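Local coordinates for protein B-agarase (Saccharophagus degradans, PDB 4BQ2) that hydrolyses beta-1,4 linkages of agarose as a family 50 glycoside hydrolase, acting as an exo-beta-agarase, at residues Val486-Pro497 / Tyr599-Pro610. Sequence-based numbering, arbitrary orientation.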
loop_
_atom_site.group_PDB
_atom_site.type_symbol
_atom_site.label_atom_id
_atom_site.label_comp_id
_atom_site.label_asym_id
_atom_site.label_seq_id
_atom_site.Cartn_x
_atom_site.Cartn_y
_atom_site.Cartn_z
ATOM N N VAL A 486 3.874 -14.062 13.761
ATOM C CA VAL A 486 2.509 -14.021 13.237
ATOM C C VAL A 486 1.978 -12.579 13.190
ATOM O O VAL A 486 1.879 -11.946 14.245
ATOM C CB VAL A 486 1.533 -14.860 14.144
ATOM C CG1 VAL A 486 0.113 -14.809 13.564
ATOM C CG2 VAL A 486 1.995 -16.323 14.291
ATOM N N PHE A 487 1.645 -12.079 11.979
ATOM C CA PHE A 487 0.857 -10.842 11.796
ATOM C C PHE A 487 -0.627 -11.160 11.918
ATOM O O PHE A 487 -1.094 -12.213 11.434
ATOM C CB PHE A 487 1.064 -10.267 10.386
ATOM C CG PHE A 487 2.461 -9.751 10.161
ATOM C CD1 PHE A 487 2.897 -8.571 10.786
ATOM C CD2 PHE A 487 3.335 -10.426 9.327
ATOM C CE1 PHE A 487 4.188 -8.091 10.574
ATOM C CE2 PHE A 487 4.642 -9.953 9.123
ATOM C CZ PHE A 487 5.061 -8.780 9.752
ATOM N N ILE A 488 -1.363 -10.303 12.596
ATOM C CA ILE A 488 -2.818 -10.471 12.618
ATOM C C ILE A 488 -3.442 -9.158 12.132
ATOM O O ILE A 488 -3.131 -8.078 12.658
ATOM C CB ILE A 488 -3.365 -10.846 14.011
ATOM C CG1 ILE A 488 -2.798 -12.195 14.514
ATOM C CG2 ILE A 488 -4.906 -10.883 13.972
ATOM C CD1 ILE A 488 -3.257 -13.464 13.782
ATOM N N ASP A 489 -4.302 -9.257 11.115
ATOM C CA ASP A 489 -5.003 -8.081 10.533
ATOM C C ASP A 489 -4.022 -7.153 9.820
ATOM O O ASP A 489 -2.864 -7.463 9.732
ATOM C CB ASP A 489 -5.840 -7.330 11.587
ATOM C CG ASP A 489 -7.100 -8.086 11.989
ATOM O OD1 ASP A 489 -7.572 -8.977 11.214
ATOM O OD2 ASP A 489 -7.623 -7.792 13.101
ATOM N N ASN A 490 -4.490 -6.020 9.273
ATOM C CA ASN A 490 -3.643 -5.186 8.463
ATOM C C ASN A 490 -4.331 -3.852 8.210
ATOM O O ASN A 490 -5.514 -3.850 7.796
ATOM C CB ASN A 490 -3.406 -5.890 7.113
ATOM C CG ASN A 490 -2.609 -5.050 6.143
ATOM O OD1 ASN A 490 -1.423 -4.839 6.362
ATOM N ND2 ASN A 490 -3.234 -4.624 5.024
ATOM N N GLU A 491 -3.622 -2.738 8.464
ATOM C CA GLU A 491 -4.112 -1.400 8.078
ATOM C C GLU A 491 -5.572 -1.147 8.496
ATOM O O GLU A 491 -6.420 -0.704 7.709
ATOM C CB GLU A 491 -3.926 -1.203 6.563
ATOM C CG GLU A 491 -2.462 -1.293 6.139
ATOM C CD GLU A 491 -2.230 -0.890 4.693
ATOM O OE1 GLU A 491 -3.219 -0.601 3.986
ATOM O OE2 GLU A 491 -1.046 -0.851 4.270
ATOM N N LYS A 492 -5.856 -1.410 9.768
ATOM C CA LYS A 492 -7.171 -1.147 10.322
ATOM C C LYS A 492 -7.341 0.355 10.465
ATOM O O LYS A 492 -6.381 1.077 10.724
ATOM C CB LYS A 492 -7.330 -1.859 11.682
ATOM C CG LYS A 492 -7.085 -3.382 11.598
ATOM C CD LYS A 492 -7.613 -4.119 12.848
ATOM C CE LYS A 492 -9.132 -4.271 12.750
ATOM N NZ LYS A 492 -9.589 -5.203 11.657
ATOM N N SER A 493 -8.563 0.826 10.270
ATOM C CA SER A 493 -8.851 2.259 10.412
ATOM C C SER A 493 -9.023 2.667 11.878
ATOM O O SER A 493 -10.155 2.869 12.352
ATOM C CB SER A 493 -10.094 2.623 9.590
ATOM O OG SER A 493 -9.810 2.505 8.186
ATOM N N PHE A 494 -7.900 2.819 12.583
ATOM C CA PHE A 494 -7.914 3.187 13.994
ATOM C C PHE A 494 -8.100 4.702 14.179
ATOM O O PHE A 494 -8.329 5.172 15.295
ATOM C CB PHE A 494 -6.605 2.773 14.680
ATOM C CG PHE A 494 -6.587 1.365 15.149
ATOM C CD1 PHE A 494 -7.293 0.980 16.282
ATOM C CD2 PHE A 494 -5.809 0.411 14.480
ATOM C CE1 PHE A 494 -7.246 -0.339 16.729
ATOM C CE2 PHE A 494 -5.764 -0.900 14.917
ATOM C CZ PHE A 494 -6.474 -1.282 16.038
ATOM N N GLY A 495 -7.968 5.462 13.094
ATOM C CA GLY A 495 -8.202 6.924 13.117
ATOM C C GLY A 495 -7.125 7.629 12.305
ATOM O O GLY A 495 -5.940 7.374 12.511
ATOM N N ARG A 496 -7.536 8.542 11.419
ATOM C CA ARG A 496 -6.646 9.252 10.482
ATOM C C ARG A 496 -6.046 10.517 11.109
ATOM O O ARG A 496 -6.642 11.078 12.007
ATOM C CB ARG A 496 -7.426 9.681 9.218
ATOM C CG ARG A 496 -7.930 8.516 8.357
ATOM C CD ARG A 496 -8.490 9.006 7.011
ATOM N NE ARG A 496 -7.548 9.914 6.354
ATOM C CZ ARG A 496 -6.776 9.612 5.307
ATOM N NH1 ARG A 496 -6.846 8.420 4.727
ATOM N NH2 ARG A 496 -5.943 10.532 4.814
ATOM N N PRO A 497 -4.877 10.966 10.623
ATOM C CA PRO A 497 -4.176 12.100 11.247
ATOM C C PRO A 497 -4.523 13.461 10.657
ATOM O O PRO A 497 -3.897 14.460 11.020
ATOM C CB PRO A 497 -2.705 11.794 10.933
ATOM C CG PRO A 497 -2.774 11.149 9.590
ATOM C CD PRO A 497 -4.011 10.271 9.647
ATOM N N TYR A 599 4.281 -12.398 18.377
ATOM C CA TYR A 599 3.098 -11.796 17.812
ATOM C C TYR A 599 3.549 -10.440 17.280
ATOM O O TYR A 599 4.150 -9.650 17.997
ATOM C CB TYR A 599 1.974 -11.656 18.870
ATOM C CG TYR A 599 0.918 -10.626 18.527
ATOM C CD1 TYR A 599 0.302 -10.610 17.268
ATOM C CD2 TYR A 599 0.496 -9.702 19.482
ATOM C CE1 TYR A 599 -0.659 -9.669 16.953
ATOM C CE2 TYR A 599 -0.459 -8.749 19.195
ATOM C CZ TYR A 599 -1.026 -8.725 17.927
ATOM O OH TYR A 599 -1.982 -7.789 17.656
ATOM N N LEU A 600 3.234 -10.166 16.028
ATOM C CA LEU A 600 3.848 -9.047 15.313
ATOM C C LEU A 600 2.931 -7.847 15.077
ATOM O O LEU A 600 3.209 -7.019 14.207
ATOM C CB LEU A 600 4.426 -9.547 13.982
ATOM C CG LEU A 600 5.379 -10.753 14.070
ATOM C CD1 LEU A 600 5.606 -11.270 12.658
ATOM C CD2 LEU A 600 6.712 -10.402 14.761
ATOM N N GLY A 601 1.838 -7.728 15.822
ATOM C CA GLY A 601 1.028 -6.491 15.692
ATOM C C GLY A 601 0.088 -6.471 14.489
ATOM O O GLY A 601 -0.260 -7.530 13.978
ATOM N N ALA A 602 -0.297 -5.274 14.022
ATOM C CA ALA A 602 -1.442 -5.140 13.126
ATOM C C ALA A 602 -1.132 -4.282 11.912
ATOM O O ALA A 602 -2.058 -3.880 11.171
ATOM C CB ALA A 602 -2.663 -4.592 13.892
ATOM N N ARG A 603 0.167 -4.020 11.705
ATOM C CA ARG A 603 0.650 -3.333 10.495
ATOM C C ARG A 603 0.019 -1.942 10.299
ATOM O O ARG A 603 -0.897 -1.745 9.458
ATOM C CB ARG A 603 0.450 -4.250 9.259
ATOM C CG ARG A 603 0.932 -5.681 9.549
ATOM C CD ARG A 603 0.424 -6.701 8.507
ATOM N NE ARG A 603 0.885 -6.397 7.147
ATOM C CZ ARG A 603 2.119 -6.663 6.682
ATOM N NH1 ARG A 603 3.051 -7.246 7.452
ATOM N NH2 ARG A 603 2.416 -6.374 5.422
ATOM N N PHE A 604 0.546 -0.973 11.035
ATOM C CA PHE A 604 -0.024 0.391 11.033
ATOM C C PHE A 604 0.440 1.159 9.803
ATOM O O PHE A 604 1.652 1.276 9.551
ATOM C CB PHE A 604 0.479 1.183 12.254
ATOM C CG PHE A 604 0.080 0.618 13.584
ATOM C CD1 PHE A 604 -1.251 0.337 13.876
ATOM C CD2 PHE A 604 1.039 0.438 14.582
ATOM C CE1 PHE A 604 -1.619 -0.137 15.126
ATOM C CE2 PHE A 604 0.682 -0.033 15.832
ATOM C CZ PHE A 604 -0.657 -0.305 16.110
ATOM N N PRO A 605 -0.504 1.713 9.032
ATOM C CA PRO A 605 -0.115 2.626 7.953
ATOM C C PRO A 605 0.037 4.044 8.489
ATOM O O PRO A 605 -0.337 4.318 9.653
ATOM C CB PRO A 605 -1.311 2.571 7.002
ATOM C CG PRO A 605 -2.493 2.250 7.879
ATOM C CD PRO A 605 -1.968 1.598 9.169
ATOM N N ASP A 606 0.545 4.953 7.668
ATOM C CA ASP A 606 0.661 6.348 8.114
ATOM C C ASP A 606 -0.671 7.047 8.392
ATOM O O ASP A 606 -0.741 7.977 9.175
ATOM C CB ASP A 606 1.588 7.142 7.196
ATOM C CG ASP A 606 0.980 7.461 5.858
ATOM O OD1 ASP A 606 0.013 6.807 5.411
ATOM O OD2 ASP A 606 1.492 8.408 5.238
ATOM N N TRP A 607 -1.743 6.563 7.784
ATOM C CA TRP A 607 -3.072 7.131 8.012
ATOM C C TRP A 607 -3.829 6.415 9.124
ATOM O O TRP A 607 -5.033 6.629 9.331
ATOM C CB TRP A 607 -3.867 7.160 6.677
ATOM C CG TRP A 607 -3.815 5.852 5.895
ATOM C CD1 TRP A 607 -2.942 5.534 4.894
ATOM C CD2 TRP A 607 -4.676 4.703 6.065
ATOM N NE1 TRP A 607 -3.204 4.265 4.434
ATOM C CE2 TRP A 607 -4.262 3.735 5.128
ATOM C CE3 TRP A 607 -5.753 4.409 6.917
ATOM C CZ2 TRP A 607 -4.884 2.471 5.008
ATOM C CZ3 TRP A 607 -6.394 3.134 6.801
ATOM C CH2 TRP A 607 -5.940 2.185 5.840
ATOM N N GLY A 608 -3.141 5.540 9.852
ATOM C CA GLY A 608 -3.812 4.793 10.881
ATOM C C GLY A 608 -2.924 4.474 12.063
ATOM O O GLY A 608 -2.947 3.344 12.574
ATOM N N MET A 609 -2.122 5.437 12.512
ATOM C CA MET A 609 -1.313 5.158 13.707
ATOM C C MET A 609 -1.350 6.258 14.804
ATOM O O MET A 609 -0.282 6.742 15.232
ATOM C CB MET A 609 0.130 4.840 13.307
ATOM C CG MET A 609 0.776 5.899 12.410
ATOM S SD MET A 609 2.427 5.419 11.832
ATOM C CE MET A 609 3.468 5.659 13.285
ATOM N N PRO A 610 -2.546 6.623 15.280
ATOM C CA PRO A 610 -2.583 7.539 16.425
ATOM C C PRO A 610 -1.787 6.933 17.576
ATOM O O PRO A 610 -1.799 5.693 17.755
ATOM C CB PRO A 610 -4.061 7.577 16.819
ATOM C CG PRO A 610 -4.818 6.868 15.758
ATOM C CD PRO A 610 -3.848 5.985 15.037
HETATM O O HOH W 1 -3.264 -7.595 15.204
HETATM O O HOH W 2 -3.799 0.798 11.586
HETATM O O HOH W 3 -3.874 -1.959 11.948
HETATM O O HOH W 4 -7.455 5.243 10.225
#
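Phe-487 and Arg-603 meet where two parallel strands, 483-488 and 598-599, run out into loops, consistent with the C-terminal rim of the (beta/alpha)8 barrel expected for a family 50 hydrolase. The register is parallel: Leu-600 N donates to Val-486 O at 2.9 Å, and Ile-488 N to Gly-601 O. The Phe-487 ring is sandwiched, with Leu-600 CD1 in CH-pi contact 3.8 Å from its centroid on one face and Arg-603 NH1 over the other. That second contact is cation-pi but not a flat stack, because the guanidinium stands 81° to the ring and presents its edge. The Arg-603 chain bends at chi3 (61°), bringing NE to Asn-490 OD1 at 2.9 Å; this bond and the NH2 salt bridge with Glu-652 hold the group on edge over the ring.

Farther along, Glu-491 N donates to Arg-603 O at 3.1 Å, while its extended side chain passes Pro-605 and the Trp-607 indole. Its carboxylate accepts hydrogen bonds from Trp-451 NE1 and Asn-627 ND2, beside a glycerol probably from the crystallisation liquor. Pro-605 CG covers one indole face. The Arg-496 guanidinium, salt-bridged through NE to Asp-498, lies nearly parallel to the indole (6°), yet Trp-607 CB lies over the guanidinium face, offset toward its rim, 3.8 Å from Arg-496 NH1.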